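Local structure of beta-L-arabinobiosidase (Bacteroides thetaiotaomicron, 5MQR) at residues S103-M108 / I121-Y126; Q90-P95 / M149-G154; L163-N168 / V188-K193; P125-D130 / D144-M149. The protein probably hydrolyses glycosidic bonds in the arabinose-containing side chains of plant pectin as a glycosidase of a gut bacterium. One frame throughout, in Å; residues are numbered along the deposited sequence.

Interaction 1 (S103-M108 / I121-Y126); sequences SQTFLM and IVFPPY
Thr-105 O takes two backbone N-H groups at once, from Val-122 (N to O 2.9 Å) and from Phe-123 (N to O 3.3 Å). The Val-122 bond lies in the carbonyl plane, whereas Phe-123 N is tilted 27° from it. Thr-105 N answers with an almost straight bond to Phe-123 O. Here the packing is tight: Val-122 CB rests against Leu-107 CB at 3.9 Å, Val-122 CG1 reaches Thr-105 CG2, and Thr-105 CB sits at the edge of the Phe-123 ring. Two residues facing one make a classic beta bulge, set where strand 120-123 forms the outer edge of a four-stranded antiparallel sheet, probably a blade of the N-terminal beta propeller. Val-122 O accepts a hydrogen bond from Arg-190 NH1 of the neighbouring sheet. The other face opens to solvent at Ile-121, whose CG1 leans on Phe-106 CE1 at 3.7 Å. Gln-104 passes this isoleucine at about a right angle, its extended chain starting from chi1 64°. Its amide touches Ile-121 CG1 through NE2 (3.7 Å) and Pro-125 CD through OE1 (3.3 Å). Farther along the chain, a water joins Ser-103 O to Tyr-126 N.

Interaction 2 (Q90-P95 / M149-G154); sequences QYLADP and MHQRVG. With EDO (1,2-ethanediol), chain H.
Gln-90 stretches across to Gln-151 and Gly-154 from strand 86-94. Its CB points toward them, and CG stands anti to the backbone N (chi1 -165°), which carries the extended chain across to the other segment while CG packs against Thr-105 of the next strand. CD lies 4.0 Å from Gly-154 CA. At the tip the two amide atoms part company. OE1 accepts a water hydrogen at 2.7 Å, and that water takes a weak bond from Gln-151 NE2. The direct approach of Gln-90 OE1 to Gln-151 NE2, 3.6 Å, is no hydrogen bond; the two amide planes stand 82° apart. Gln-90 NE2 passes Gly-154 O at 3.6 Å; it is hydrogen-bonded to Met-166 O and weakly to Thr-165 OG1. A leucine in place of Gln-90 would probably leave Met-166 O and the water without their mate, and Gln-151 NE2 with less to tie it to strand 86-94, although Thr-105 OG1 would still hold it. Gln-151 OE1 accepts from Asn-168 N, so that amide is held at both ends. Beside this polar bridge, Leu-92 brings CD2 to 3.9 Å from His-150 CA. Beyond, His-150 NE2 donates to O1 of a 1,2-ethanediol, probably from the crystallisation liquor, and His-150 CE1 lies 3.5 Å above the guanidinium plane of Arg-152, over its centre. Glu-248 holds the other imidazole nitrogen, and Glu-247 makes a salt bridge with Arg-152. With no direct hydrogen bond between the two segments, only side-chain contacts and a water, strand 86-94 of one four-stranded sheet meets strand 148-157 of the next, consistent with neighbouring beta-propeller blades.

Interaction 3 (L163-N168 / V188-K193); sequences LITMGN and VVREIK
Leu-163 has CG anti to the backbone N (chi1 -180°), and Ile-192 has CG1 anti to the carbonyl carbon (chi1 -64°), which sets the two side chains side by side, pointing the same way, with CD2 of the leucine 3.9 Å from CD1 of the isoleucine. The same CD1 reaches diagonally to Thr-165, 3.6 Å from its CG2. Thr-165 turns its methyl to this cluster and its hydroxyl away, to Gly-154 O on the adjoining strand. With an alanine at Leu-163, Ile-192 would probably lose the methyl beside it and a gap would open toward Phe-155 and Val-157. On the opposite face Val-189 is the centre: its CB meets Ile-164 CG2 at 3.8 Å and its CG1 meets Met-166 CB at 3.7 Å, under helix 226-236. Backbone bonds tie the strands together, among them a reciprocal pair between Thr-165 and Arg-190 and another between Gly-167 and Val-188, where Val-188 N comes within 2.7 Å of Gly-167 O. At the far end a water accepts from Leu-163 N and donates to Glu-191 OE2 and Ile-192 O; the other carboxylate oxygen, OE1, makes a salt bridge with Arg-162. Strands 163-170 and 186-192 are the two middle strands of a four-stranded antiparallel sheet, twisted with 147° between the segment directions, as befits a beta-propeller blade.

Interaction 4 (P125-D130 / D144-M149); sequences PYKVPD and DLIAIM
The long connection between the sheet ending at strand 120-123 and the one starting at strand 148-157 folds back on itself, bringing Tyr-126 to Asp-130 alongside Asp-144 to Ala-147. Ala-147 N gives a straight bond to Tyr-126 O (2.8 Å), and Val-128 N bonds to Leu-145 O (2.9 Å). Val-128 points toward the other arm: with CG2 anti to the carbonyl carbon (CG1 at chi1 179°), CG2 comes near Ala-147 N and reaches Ala-147 CB at 3.9 Å and Leu-145 CD2 at 4.1 Å. A single beta bridge, Lys-127 with Ile-146, thus ties the two arms of a loop that probably links consecutive propeller blades. Near the sheet Pro-125 CB touches Ile-146 CG2, while a water accepts from Tyr-126 N and donates to Ala-147 O. The ring of Tyr-126 leads away to Tyr-169, and its OH bonds to Asp-216 N. At the outer end Asp-130 OD1 accepts the N-H of Asp-144 (N to OD1 3.0 Å), on the syn side but 32° out of the carboxylate plane. A second water also donates to Asp-130 OD1 and Val-128 O and accepts from Leu-145 N. The two exposed carboxylates stand close, Asp-130 OD2 4.3 Å from Asp-144 OD1, and may mildly disfavour each other's charge.

Interactions 1, 2 and 3 lie buried between and within two four-stranded sheets, whereas interaction 4 sits on the connection between them and is partly exposed. Interactions 1 and 3 are strand pairings, one inside each sheet, the first broken by a bulge and the second regular; interaction 2 sets the sheets face to face and relies on side chains and a water. They interlock: Phe-123 packs on Val-188, and the backbone N-H of Met-166 bonds to Gly-154 O. Interaction 4 begins where interaction 1 ends, sharing Pro-125, Tyr-126 and one water, and runs into strand 148-157, used by interaction 2. Carboxylates and waters become prominent at its outer end.

Interaction 1 (S103-M108 / I121-Y126)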
# COMPACT_ATOMS: atom_id res chain seq x y z
N SER A 103 -24.16 18.63 36.66
CA SER A 103 -23.87 17.97 35.40
C SER A 103 -24.23 18.93 34.29
O SER A 103 -25.28 19.59 34.36
CB SER A 103 -24.70 16.68 35.30
OG SER A 103 -24.33 15.88 34.18
N GLN A 104 -23.39 18.99 33.27
CA GLN A 104 -23.60 19.90 32.15
C GLN A 104 -22.89 19.40 30.93
O GLN A 104 -22.12 18.44 31.02
CB GLN A 104 -23.10 21.29 32.49
CG GLN A 104 -21.61 21.36 32.71
CD GLN A 104 -21.17 22.59 33.48
OE1 GLN A 104 -21.97 23.29 34.09
NE2 GLN A 104 -19.87 22.85 33.45
N THR A 105 -23.13 20.08 29.80
CA THR A 105 -22.53 19.74 28.52
C THR A 105 -21.69 20.91 28.00
O THR A 105 -22.14 22.04 28.00
CB THR A 105 -23.63 19.36 27.52
OG1 THR A 105 -24.34 18.23 28.03
CG2 THR A 105 -23.06 19.05 26.09
N PHE A 106 -20.47 20.59 27.58
CA PHE A 106 -19.48 21.56 27.08
C PHE A 106 -19.37 21.48 25.56
O PHE A 106 -19.63 20.42 24.96
CB PHE A 106 -18.10 21.25 27.63
CG PHE A 106 -17.87 21.70 29.05
CD1 PHE A 106 -17.79 23.05 29.36
CD2 PHE A 106 -17.63 20.77 30.05
CE1 PHE A 106 -17.51 23.47 30.67
CE2 PHE A 106 -17.34 21.17 31.34
CZ PHE A 106 -17.28 22.52 31.66
N LEU A 107 -18.99 22.60 24.94
CA LEU A 107 -18.67 22.66 23.51
C LEU A 107 -17.33 23.36 23.25
O LEU A 107 -17.03 24.40 23.88
CB LEU A 107 -19.74 23.43 22.74
CG LEU A 107 -19.63 23.49 21.22
CD1 LEU A 107 -20.02 22.14 20.61
CD2 LEU A 107 -20.51 24.60 20.67
N MSE A 108 -16.58 22.82 22.30
CA MSE A 108 -15.31 23.37 21.85
C MSE A 108 -15.24 23.28 20.35
O MSE A 108 -15.78 22.35 19.75
CB MSE A 108 -14.16 22.46 22.26
CG MSE A 108 -13.96 22.36 23.74
SE MSE A 108 -12.80 20.82 24.08
CE MSE A 108 -11.09 21.77 23.93
N ILE A 121 -19.82 26.24 28.22
CA ILE A 121 -21.03 25.53 28.65
C ILE A 121 -22.13 25.77 27.61
O ILE A 121 -22.51 26.92 27.35
CB ILE A 121 -21.51 25.96 30.06
CG1 ILE A 121 -20.45 25.61 31.13
CG2 ILE A 121 -22.83 25.29 30.42
CD1 ILE A 121 -20.58 26.41 32.41
N VAL A 122 -22.63 24.70 27.01
CA VAL A 122 -23.62 24.79 25.93
C VAL A 122 -25.01 24.35 26.40
O VAL A 122 -26.01 24.89 25.95
CB VAL A 122 -23.11 24.08 24.64
CG1 VAL A 122 -23.03 22.56 24.80
CG2 VAL A 122 -23.96 24.45 23.44
N PHE A 123 -25.07 23.39 27.32
CA PHE A 123 -26.29 23.12 28.10
C PHE A 123 -25.90 23.12 29.59
O PHE A 123 -25.09 22.31 30.00
CB PHE A 123 -26.93 21.81 27.69
CG PHE A 123 -27.39 21.80 26.25
CD1 PHE A 123 -28.39 22.65 25.82
CD2 PHE A 123 -26.81 20.95 25.32
CE1 PHE A 123 -28.82 22.65 24.51
CE2 PHE A 123 -27.24 20.94 24.00
CZ PHE A 123 -28.25 21.80 23.60
N PRO A 124 -26.46 24.06 30.40
CA PRO A 124 -26.04 24.22 31.77
C PRO A 124 -26.79 23.30 32.75
O PRO A 124 -27.76 22.65 32.35
CB PRO A 124 -26.40 25.70 32.05
CG PRO A 124 -27.61 25.95 31.26
CD PRO A 124 -27.52 25.03 30.05
N PRO A 125 -26.37 23.27 34.03
CA PRO A 125 -27.10 22.55 35.08
C PRO A 125 -28.59 22.91 35.11
O PRO A 125 -28.94 24.09 34.94
CB PRO A 125 -26.42 23.02 36.37
CG PRO A 125 -25.04 23.39 35.95
CD PRO A 125 -25.17 23.95 34.57
N TYR A 126 -29.43 21.91 35.30
CA TYR A 126 -30.88 22.05 35.24
C TYR A 126 -31.50 21.56 36.54
O TYR A 126 -31.12 20.52 37.05
CB TYR A 126 -31.42 21.25 34.06
CG TYR A 126 -32.90 21.42 33.76
CD1 TYR A 126 -33.88 20.75 34.52
CD2 TYR A 126 -33.32 22.25 32.70
CE1 TYR A 126 -35.23 20.92 34.25
CE2 TYR A 126 -34.68 22.41 32.42
CZ TYR A 126 -35.63 21.75 33.20
OH TYR A 126 -36.96 21.88 32.93
O HOH W 1 -28.04 19.33 35.13

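Interaction 2 (Q90-P95 / M149-G154)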
# COMPACT_ATOMS: atom_id res chain seq x y z
N GLN A 90 -18.38 18.10 21.48
CA GLN A 90 -19.30 18.21 22.61
C GLN A 90 -18.91 17.13 23.61
O GLN A 90 -18.53 16.04 23.20
CB GLN A 90 -20.73 17.95 22.14
CG GLN A 90 -21.80 18.37 23.11
CD GLN A 90 -23.11 17.59 22.97
OE1 GLN A 90 -23.13 16.37 23.12
NE2 GLN A 90 -24.21 18.30 22.73
N TYR A 91 -18.96 17.43 24.91
CA TYR A 91 -18.76 16.42 25.93
C TYR A 91 -19.53 16.78 27.20
O TYR A 91 -19.94 17.92 27.37
CB TYR A 91 -17.26 16.17 26.21
CG TYR A 91 -16.51 17.24 26.96
CD1 TYR A 91 -15.88 18.28 26.28
CD2 TYR A 91 -16.39 17.19 28.35
CE1 TYR A 91 -15.16 19.26 26.96
CE2 TYR A 91 -15.68 18.17 29.04
CZ TYR A 91 -15.09 19.21 28.36
OH TYR A 91 -14.38 20.15 29.05
N LEU A 92 -19.73 15.80 28.06
CA LEU A 92 -20.42 16.05 29.30
C LEU A 92 -19.54 15.87 30.50
O LEU A 92 -18.53 15.20 30.45
CB LEU A 92 -21.69 15.24 29.42
CG LEU A 92 -21.64 13.75 29.49
CD1 LEU A 92 -21.54 13.22 30.92
CD2 LEU A 92 -22.94 13.25 28.80
N ALA A 93 -19.93 16.53 31.58
CA ALA A 93 -19.08 16.65 32.73
C ALA A 93 -19.88 16.78 34.00
O ALA A 93 -20.94 17.41 34.03
CB ALA A 93 -18.13 17.84 32.55
N ASP A 94 -19.34 16.19 35.06
CA ASP A 94 -19.76 16.41 36.42
C ASP A 94 -18.47 16.77 37.21
O ASP A 94 -17.34 16.47 36.75
CB ASP A 94 -20.37 15.13 37.02
CG ASP A 94 -21.73 14.71 36.37
OD1 ASP A 94 -21.92 14.78 35.14
OD2 ASP A 94 -22.60 14.23 37.13
N PRO A 95 -18.62 17.41 38.38
CA PRO A 95 -17.42 17.79 39.12
C PRO A 95 -16.49 16.64 39.48
O PRO A 95 -15.27 16.85 39.49
CB PRO A 95 -17.98 18.46 40.37
CG PRO A 95 -19.21 19.13 39.85
CD PRO A 95 -19.81 18.09 38.92
N MSE A 149 -27.00 14.98 33.02
CA MSE A 149 -27.03 15.02 31.56
C MSE A 149 -26.50 13.72 31.05
O MSE A 149 -25.62 13.11 31.65
CB MSE A 149 -26.26 16.22 30.95
CG MSE A 149 -26.90 17.53 31.40
SE MSE A 149 -26.60 19.01 30.14
CE MSE A 149 -27.93 18.45 28.78
N HIS A 150 -27.07 13.29 29.93
CA HIS A 150 -26.67 12.07 29.25
C HIS A 150 -27.25 12.09 27.84
O HIS A 150 -28.46 12.20 27.68
CB HIS A 150 -27.20 10.84 29.98
CG HIS A 150 -26.64 9.57 29.44
ND1 HIS A 150 -27.26 8.83 28.45
CD2 HIS A 150 -25.46 8.94 29.69
CE1 HIS A 150 -26.51 7.78 28.15
NE2 HIS A 150 -25.42 7.82 28.90
N GLN A 151 -26.36 12.01 26.85
CA GLN A 151 -26.69 12.04 25.41
C GLN A 151 -25.91 10.97 24.71
O GLN A 151 -24.71 10.85 24.99
CB GLN A 151 -26.09 13.28 24.71
CG GLN A 151 -26.64 14.58 25.05
CD GLN A 151 -26.03 15.20 26.27
OE1 GLN A 151 -26.69 15.31 27.27
NE2 GLN A 151 -24.78 15.64 26.18
N ARG A 152 -26.51 10.30 23.74
CA ARG A 152 -25.75 9.44 22.81
C ARG A 152 -25.58 10.08 21.44
O ARG A 152 -24.94 9.48 20.57
CB ARG A 152 -26.44 8.09 22.66
CG ARG A 152 -26.66 7.33 23.95
CD ARG A 152 -25.34 6.88 24.53
NE ARG A 152 -25.53 5.69 25.35
CZ ARG A 152 -24.70 5.27 26.31
NH1 ARG A 152 -23.55 5.91 26.59
NH2 ARG A 152 -25.02 4.16 27.00
N VAL A 153 -26.21 11.26 21.26
CA VAL A 153 -26.18 12.02 20.02
C VAL A 153 -26.17 13.49 20.40
O VAL A 153 -26.93 13.90 21.28
CB VAL A 153 -27.39 11.72 19.07
CG1 VAL A 153 -28.74 11.90 19.74
CG2 VAL A 153 -27.32 12.60 17.81
N GLY A 154 -25.32 14.26 19.73
CA GLY A 154 -25.02 15.63 20.06
C GLY A 154 -25.27 16.71 19.02
O GLY A 154 -25.38 17.87 19.40
C1 EDO H . -24.44 4.82 30.31
O1 EDO H . -23.41 5.78 29.95
C2 EDO H . -23.92 3.37 30.27
O2 EDO H . -24.91 2.42 29.88
O HOH W 2 -22.01 14.92 25.10

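Interaction 3 (L163-N168 / V188-K193)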
# COMPACT_ATOMS: atom_id res chain seq x y z
N LEU A 163 -26.63 24.37 12.12
CA LEU A 163 -26.05 23.41 13.03
C LEU A 163 -26.87 23.42 14.29
O LEU A 163 -26.96 24.44 14.93
CB LEU A 163 -24.58 23.73 13.35
CG LEU A 163 -23.87 22.76 14.31
CD1 LEU A 163 -23.89 21.31 13.83
CD2 LEU A 163 -22.42 23.18 14.51
N ILE A 164 -27.47 22.28 14.63
CA ILE A 164 -28.19 22.12 15.89
C ILE A 164 -27.36 21.21 16.80
O ILE A 164 -26.83 20.18 16.35
CB ILE A 164 -29.60 21.52 15.69
CG1 ILE A 164 -30.37 22.24 14.56
CG2 ILE A 164 -30.42 21.57 16.98
CD1 ILE A 164 -30.56 23.72 14.73
N THR A 165 -27.22 21.60 18.06
CA THR A 165 -26.62 20.72 19.06
C THR A 165 -27.71 20.36 20.07
O THR A 165 -28.65 21.12 20.27
CB THR A 165 -25.35 21.32 19.71
OG1 THR A 165 -24.70 20.34 20.54
CG2 THR A 165 -25.68 22.57 20.52
N MSE A 166 -27.60 19.16 20.67
CA MSE A 166 -28.67 18.64 21.53
C MSE A 166 -28.11 17.86 22.69
O MSE A 166 -27.01 17.31 22.63
CB MSE A 166 -29.68 17.77 20.77
CG MSE A 166 -29.03 16.61 20.02
SE MSE A 166 -30.30 15.63 18.85
CE MSE A 166 -29.48 16.07 17.12
N GLY A 167 -28.88 17.85 23.77
CA GLY A 167 -28.57 17.04 24.91
C GLY A 167 -29.81 16.73 25.69
O GLY A 167 -30.90 17.21 25.37
N ASN A 168 -29.65 15.91 26.73
CA ASN A 168 -30.79 15.40 27.47
C ASN A 168 -30.55 15.46 28.98
O ASN A 168 -29.44 15.23 29.44
CB ASN A 168 -31.05 13.98 27.00
CG ASN A 168 -32.11 13.28 27.80
OD1 ASN A 168 -33.29 13.36 27.47
ND2 ASN A 168 -31.70 12.57 28.85
N VAL A 188 -33.12 18.68 24.98
CA VAL A 188 -33.02 20.08 24.61
C VAL A 188 -32.14 20.23 23.39
O VAL A 188 -31.32 19.37 23.09
CB VAL A 188 -32.47 20.98 25.74
CG1 VAL A 188 -33.43 21.00 26.91
CG2 VAL A 188 -31.07 20.56 26.18
N VAL A 189 -32.34 21.35 22.71
CA VAL A 189 -31.60 21.72 21.51
C VAL A 189 -31.30 23.21 21.56
O VAL A 189 -32.03 23.97 22.20
CB VAL A 189 -32.42 21.49 20.21
CG1 VAL A 189 -32.54 20.02 19.89
CG2 VAL A 189 -33.79 22.15 20.28
N ARG A 190 -30.26 23.60 20.85
CA ARG A 190 -30.03 25.00 20.50
C ARG A 190 -29.20 25.12 19.24
O ARG A 190 -28.42 24.23 18.92
CB ARG A 190 -29.37 25.75 21.66
CG ARG A 190 -27.88 25.53 21.83
CD ARG A 190 -27.41 26.00 23.20
NE ARG A 190 -27.81 27.38 23.46
CZ ARG A 190 -27.50 28.07 24.55
NH1 ARG A 190 -26.76 27.54 25.52
NH2 ARG A 190 -27.92 29.31 24.66
N GLU A 191 -29.39 26.21 18.51
CA GLU A 191 -28.66 26.43 17.29
C GLU A 191 -27.27 26.95 17.61
O GLU A 191 -27.11 27.76 18.52
CB GLU A 191 -29.39 27.43 16.40
CG GLU A 191 -28.67 27.61 15.06
CD GLU A 191 -29.54 28.22 13.98
OE1 GLU A 191 -30.71 28.56 14.27
OE2 GLU A 191 -29.04 28.35 12.85
N ILE A 192 -26.29 26.45 16.88
CA ILE A 192 -24.97 27.07 16.84
C ILE A 192 -24.85 27.91 15.55
O ILE A 192 -25.07 27.42 14.44
CB ILE A 192 -23.86 26.01 16.92
CG1 ILE A 192 -23.91 25.30 18.28
CG2 ILE A 192 -22.49 26.67 16.71
CD1 ILE A 192 -23.26 23.93 18.26
N LYS A 193 -24.51 29.18 15.71
CA LYS A 193 -24.46 30.13 14.59
C LYS A 193 -23.05 30.30 14.02
O LYS A 193 -22.07 29.94 14.66
CB LYS A 193 -25.10 31.46 15.00
CG LYS A 193 -26.62 31.40 14.91
CD LYS A 193 -27.33 32.12 16.05
CE LYS A 193 -28.60 32.81 15.55
NZ LYS A 193 -29.30 33.57 16.62
O HOH W 3 -26.58 27.41 12.26

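Interaction 4 (P125-D130 / D144-M149)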
# COMPACT_ATOMS: atom_id res chain seq x y z
N PRO A 125 -26.37 23.27 34.03
CA PRO A 125 -27.10 22.55 35.08
C PRO A 125 -28.59 22.91 35.11
O PRO A 125 -28.94 24.09 34.94
CB PRO A 125 -26.42 23.02 36.37
CG PRO A 125 -25.04 23.39 35.95
CD PRO A 125 -25.17 23.95 34.57
N TYR A 126 -29.43 21.91 35.30
CA TYR A 126 -30.88 22.05 35.24
C TYR A 126 -31.50 21.56 36.54
O TYR A 126 -31.12 20.52 37.05
CB TYR A 126 -31.42 21.25 34.06
CG TYR A 126 -32.90 21.42 33.76
CD1 TYR A 126 -33.88 20.75 34.52
CD2 TYR A 126 -33.32 22.25 32.70
CE1 TYR A 126 -35.23 20.92 34.25
CE2 TYR A 126 -34.68 22.41 32.42
CZ TYR A 126 -35.63 21.75 33.20
OH TYR A 126 -36.96 21.88 32.93
N LYS A 127 -32.46 22.31 37.06
CA LYS A 127 -33.15 21.94 38.30
C LYS A 127 -34.19 20.87 38.09
O LYS A 127 -35.14 21.08 37.37
CB LYS A 127 -33.84 23.16 38.92
CG LYS A 127 -32.88 23.99 39.74
CD LYS A 127 -33.28 25.47 39.90
CE LYS A 127 -32.04 26.37 39.68
NZ LYS A 127 -32.09 27.63 40.49
N VAL A 128 -34.01 19.73 38.75
CA VAL A 128 -35.07 18.73 38.86
C VAL A 128 -36.15 19.37 39.73
O VAL A 128 -35.81 19.94 40.77
CB VAL A 128 -34.58 17.43 39.54
CG1 VAL A 128 -35.71 16.42 39.65
CG2 VAL A 128 -33.39 16.85 38.79
N PRO A 129 -37.44 19.33 39.31
CA PRO A 129 -38.42 20.01 40.17
C PRO A 129 -38.52 19.36 41.57
O PRO A 129 -38.52 18.13 41.69
CB PRO A 129 -39.75 19.90 39.39
CG PRO A 129 -39.45 19.30 38.08
CD PRO A 129 -38.07 18.71 38.12
N ASP A 130 -38.54 20.21 42.60
CA ASP A 130 -38.79 19.78 43.98
C ASP A 130 -40.08 18.94 44.01
O ASP A 130 -41.11 19.40 43.52
CB ASP A 130 -38.94 21.01 44.91
CG ASP A 130 -37.59 21.67 45.28
OD1 ASP A 130 -36.50 21.24 44.85
OD2 ASP A 130 -37.63 22.67 46.02
N ASP A 144 -33.80 20.51 46.03
CA ASP A 144 -32.62 21.27 45.58
C ASP A 144 -31.64 20.40 44.76
O ASP A 144 -30.43 20.49 44.93
CB ASP A 144 -31.91 21.90 46.80
CG ASP A 144 -32.81 22.84 47.59
OD1 ASP A 144 -33.51 23.67 46.96
OD2 ASP A 144 -32.80 22.75 48.84
N LEU A 145 -32.22 19.57 43.90
CA LEU A 145 -31.49 18.59 43.12
C LEU A 145 -31.26 19.05 41.67
O LEU A 145 -32.19 19.51 40.99
CB LEU A 145 -32.26 17.26 43.11
CG LEU A 145 -31.60 16.07 42.42
CD1 LEU A 145 -30.34 15.67 43.18
CD2 LEU A 145 -32.58 14.91 42.30
N ILE A 146 -30.02 18.91 41.22
CA ILE A 146 -29.63 19.22 39.87
C ILE A 146 -29.70 17.92 39.03
O ILE A 146 -29.34 16.84 39.51
CB ILE A 146 -28.19 19.80 39.86
CG1 ILE A 146 -28.12 21.15 40.63
CG2 ILE A 146 -27.62 19.91 38.43
CD1 ILE A 146 -29.03 22.25 40.11
N ALA A 147 -30.16 18.04 37.79
CA ALA A 147 -30.29 16.89 36.90
C ALA A 147 -28.94 16.36 36.44
O ALA A 147 -27.92 17.04 36.57
CB ALA A 147 -31.13 17.26 35.68
N ILE A 148 -28.96 15.16 35.88
CA ILE A 148 -27.82 14.54 35.25
C ILE A 148 -28.04 14.59 33.75
O ILE A 148 -29.12 14.26 33.28
CB ILE A 148 -27.63 13.07 35.70
CG1 ILE A 148 -27.46 12.98 37.23
CG2 ILE A 148 -26.45 12.41 34.99
CD1 ILE A 148 -26.26 13.70 37.81
N MSE A 149 -27.00 14.98 33.02
CA MSE A 149 -27.03 15.02 31.56
C MSE A 149 -26.50 13.72 31.05
O MSE A 149 -25.62 13.11 31.65
CB MSE A 149 -26.26 16.22 30.95
CG MSE A 149 -26.90 17.53 31.40
SE MSE A 149 -26.60 19.01 30.14
CE MSE A 149 -27.93 18.45 28.78
O HOH W 1 -28.04 19.33 35.13
O HOH W 4 -35.14 19.44 43.44